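Local coordinates for regulatory protein cox (Enterobacteria phage P2, PDB 4LHF) that binds DNA and represses the phage Pc promoter, which controls the genes for the immunity repressor and the integrase, at residues A[7-17]-A[54-62]. Sequence-based numbering, arbitrary orientation.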
# COMPACT_ATOMS: atom_id res chain seq x y z
N LEU A 7 9.98 -12.17 0.34
CA LEU A 7 9.95 -10.81 0.86
C LEU A 7 11.10 -10.60 1.85
O LEU A 7 10.94 -10.80 3.05
CB LEU A 7 8.61 -10.53 1.54
CG LEU A 7 8.17 -9.07 1.64
CD1 LEU A 7 8.04 -8.47 0.25
CD2 LEU A 7 6.86 -8.95 2.41
N MET A 8 12.26 -10.21 1.32
CA MET A 8 13.43 -9.99 2.15
C MET A 8 13.28 -8.75 3.03
O MET A 8 13.81 -8.70 4.14
CB MET A 8 14.70 -9.88 1.30
CG MET A 8 15.19 -11.22 0.79
SD MET A 8 16.75 -11.08 -0.11
CE MET A 8 17.13 -12.81 -0.36
N THR A 9 12.56 -7.75 2.52
CA THR A 9 12.29 -6.56 3.31
C THR A 9 10.79 -6.26 3.35
O THR A 9 10.12 -6.24 2.32
CB THR A 9 13.08 -5.33 2.79
OG1 THR A 9 12.68 -4.16 3.51
CG2 THR A 9 12.84 -5.12 1.30
N ASP A 10 10.28 -6.03 4.56
CA ASP A 10 8.85 -5.80 4.75
C ASP A 10 8.48 -4.34 4.58
O ASP A 10 7.31 -3.97 4.71
CB ASP A 10 8.41 -6.30 6.13
CG ASP A 10 8.45 -7.81 6.24
OD1 ASP A 10 8.43 -8.48 5.19
OD2 ASP A 10 8.48 -8.32 7.38
N ALA A 11 9.47 -3.50 4.28
CA ALA A 11 9.22 -2.08 4.09
C ALA A 11 10.10 -1.48 3.00
O ALA A 11 11.28 -1.80 2.90
CB ALA A 11 9.41 -1.32 5.39
N ILE A 12 9.51 -0.62 2.18
CA ILE A 12 10.29 0.09 1.16
C ILE A 12 9.95 1.57 1.15
O ILE A 12 8.81 1.95 1.39
CB ILE A 12 10.06 -0.49 -0.26
CG1 ILE A 12 8.58 -0.46 -0.64
CG2 ILE A 12 10.62 -1.90 -0.36
CD1 ILE A 12 8.31 -0.90 -2.06
N PRO A 13 10.96 2.42 0.89
CA PRO A 13 10.74 3.87 0.82
C PRO A 13 9.61 4.18 -0.15
O PRO A 13 9.49 3.50 -1.17
CB PRO A 13 12.07 4.40 0.29
CG PRO A 13 13.07 3.40 0.76
CD PRO A 13 12.37 2.07 0.66
N TYR A 14 8.80 5.18 0.17
CA TYR A 14 7.57 5.44 -0.58
C TYR A 14 7.81 5.79 -2.05
O TYR A 14 6.89 5.71 -2.87
CB TYR A 14 6.74 6.53 0.11
CG TYR A 14 7.25 7.94 -0.11
CD1 TYR A 14 6.61 8.79 -1.00
CD2 TYR A 14 8.36 8.42 0.58
CE1 TYR A 14 7.06 10.08 -1.20
CE2 TYR A 14 8.82 9.71 0.38
CZ TYR A 14 8.16 10.53 -0.51
OH TYR A 14 8.61 11.82 -0.72
N GLN A 15 9.04 6.17 -2.38
CA GLN A 15 9.39 6.47 -3.76
C GLN A 15 9.46 5.19 -4.60
O GLN A 15 8.99 5.16 -5.74
CB GLN A 15 10.73 7.20 -3.83
CG GLN A 15 10.80 8.47 -3.00
CD GLN A 15 11.37 8.23 -1.62
OE1 GLN A 15 11.08 7.22 -0.98
NE2 GLN A 15 12.20 9.16 -1.16
N GLU A 16 10.04 4.14 -4.03
CA GLU A 16 10.10 2.84 -4.68
C GLU A 16 8.70 2.27 -4.84
O GLU A 16 8.36 1.70 -5.89
CB GLU A 16 10.98 1.88 -3.88
CG GLU A 16 11.04 0.47 -4.44
CD GLU A 16 11.87 0.36 -5.71
OE1 GLU A 16 12.55 1.35 -6.07
OE2 GLU A 16 11.85 -0.71 -6.34
N PHE A 17 7.89 2.42 -3.80
CA PHE A 17 6.49 2.00 -3.84
C PHE A 17 5.75 2.77 -4.93
O PHE A 17 4.87 2.22 -5.60
CB PHE A 17 5.83 2.25 -2.48
CG PHE A 17 4.41 1.74 -2.40
CD1 PHE A 17 4.16 0.41 -2.12
CD2 PHE A 17 3.34 2.60 -2.60
CE1 PHE A 17 2.86 -0.05 -2.04
CE2 PHE A 17 2.05 2.14 -2.53
CZ PHE A 17 1.80 0.81 -2.25
N GLU A 54 11.85 10.09 6.52
CA GLU A 54 11.63 9.09 5.48
C GLU A 54 10.34 8.32 5.72
O GLU A 54 10.15 7.72 6.77
CB GLU A 54 12.80 8.11 5.41
CG GLU A 54 14.01 8.64 4.67
CD GLU A 54 14.55 7.64 3.66
OE1 GLU A 54 13.86 7.39 2.65
OE2 GLU A 54 15.66 7.11 3.88
N TYR A 55 9.45 8.35 4.73
CA TYR A 55 8.22 7.56 4.80
C TYR A 55 8.41 6.22 4.11
O TYR A 55 8.64 6.15 2.90
CB TYR A 55 7.06 8.33 4.16
CG TYR A 55 6.31 9.22 5.13
CD1 TYR A 55 6.09 8.82 6.44
CD2 TYR A 55 5.84 10.46 4.73
CE1 TYR A 55 5.40 9.63 7.33
CE2 TYR A 55 5.15 11.28 5.61
CZ TYR A 55 4.94 10.86 6.91
OH TYR A 55 4.26 11.67 7.79
N TRP A 56 8.32 5.15 4.89
CA TRP A 56 8.46 3.80 4.36
C TRP A 56 7.11 3.09 4.38
O TRP A 56 6.42 3.09 5.39
CB TRP A 56 9.45 2.99 5.19
CG TRP A 56 10.87 3.46 5.11
CD1 TRP A 56 11.35 4.69 5.47
CD2 TRP A 56 12.00 2.71 4.66
NE1 TRP A 56 12.70 4.75 5.26
CE2 TRP A 56 13.13 3.55 4.77
CE3 TRP A 56 12.17 1.41 4.18
CZ2 TRP A 56 14.41 3.13 4.41
CZ3 TRP A 56 13.45 0.99 3.83
CH2 TRP A 56 14.55 1.85 3.94
N VAL A 57 6.73 2.49 3.26
CA VAL A 57 5.53 1.68 3.22
C VAL A 57 5.81 0.28 3.75
O VAL A 57 6.75 -0.40 3.31
CB VAL A 57 4.96 1.58 1.79
CG1 VAL A 57 3.76 0.65 1.76
CG2 VAL A 57 4.59 2.97 1.29
N TYR A 58 4.99 -0.13 4.72
CA TYR A 58 5.08 -1.45 5.33
C TYR A 58 4.20 -2.42 4.55
O TYR A 58 2.97 -2.32 4.58
CB TYR A 58 4.63 -1.38 6.79
CG TYR A 58 4.92 -2.63 7.59
CD1 TYR A 58 6.23 -3.03 7.84
CD2 TYR A 58 3.89 -3.39 8.12
CE1 TYR A 58 6.50 -4.17 8.57
CE2 TYR A 58 4.15 -4.53 8.86
CZ TYR A 58 5.46 -4.91 9.09
OH TYR A 58 5.72 -6.05 9.82
N LEU A 59 4.83 -3.35 3.86
CA LEU A 59 4.16 -4.21 2.88
C LEU A 59 3.21 -5.31 3.41
O LEU A 59 2.19 -5.58 2.77
CB LEU A 59 5.18 -4.80 1.91
CG LEU A 59 5.98 -3.74 1.15
CD1 LEU A 59 7.14 -4.36 0.38
CD2 LEU A 59 5.06 -2.99 0.21
N PRO A 60 3.55 -5.96 4.53
CA PRO A 60 2.61 -6.96 5.05
C PRO A 60 1.23 -6.39 5.35
O PRO A 60 0.22 -7.00 5.00
CB PRO A 60 3.28 -7.42 6.35
CG PRO A 60 4.72 -7.24 6.10
CD PRO A 60 4.84 -6.01 5.26
N ALA A 61 1.19 -5.23 5.99
CA ALA A 61 -0.07 -4.56 6.30
C ALA A 61 -0.82 -4.22 5.02
O ALA A 61 -2.04 -4.39 4.94
CB ALA A 61 0.18 -3.31 7.12
N TRP A 62 -0.08 -3.75 4.03
CA TRP A 62 -0.64 -3.36 2.74
C TRP A 62 -1.31 -4.54 2.04
O TRP A 62 -2.48 -4.47 1.68
CB TRP A 62 0.46 -2.76 1.86
CG TRP A 62 0.11 -2.55 0.42
CD1 TRP A 62 0.66 -3.19 -0.66
CD2 TRP A 62 -0.86 -1.64 -0.11
NE1 TRP A 62 0.09 -2.74 -1.82
CE2 TRP A 62 -0.85 -1.78 -1.51
CE3 TRP A 62 -1.74 -0.72 0.47
CZ2 TRP A 62 -1.68 -1.04 -2.35
CZ3 TRP A 62 -2.57 0.02 -0.36
CH2 TRP A 62 -2.53 -0.15 -1.76
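I12 and V57 form the hydrogen-bonded antiparallel pair of strands 11-13 and 54-58, I12 N to V57 O at 3.0 Å and V57 N to I12 O at 2.8 Å. Two further bonds make four between segments 7-17 and 54-62: L59 N donates to D10 O (2.7 Å), and Y14 N donates to Y55 O (2.9 Å). Both use an amide from the first residue of a helix, so the ladder runs on into the starts of helices 14-21 and 59-72.

Aromatic contacts occupy two separate sides. P13 CG sits 3.7 Å from the centroid of the W56 six-membered ring, only 6° off its normal: a CH-pi contact over the face, with A11 O at the ring edge. On the V57 side, F17 has CG anti to its backbone N (chi1 -175°), which brings its ring over the valine; CG1 and CG2 both press on one face. The F17 edge then points at the W62 face, T-shaped with planes at 86° and CZ 3.8 Å from W62 CE2; L37 touches both side chains.

D10 CB lies against both P60 CD and Y58 CE1, 3.8 Å from the latter.

All four hydrogen bonds across the contact are main-chain, while the side chains meet through apolar and ring contacts. They tie helix 14-21 and outer strand 11-13 to helix 59-72 and to 54-58, the middle strand of a three-stranded antiparallel sheet, consistent with a winged helix-turn-helix domain.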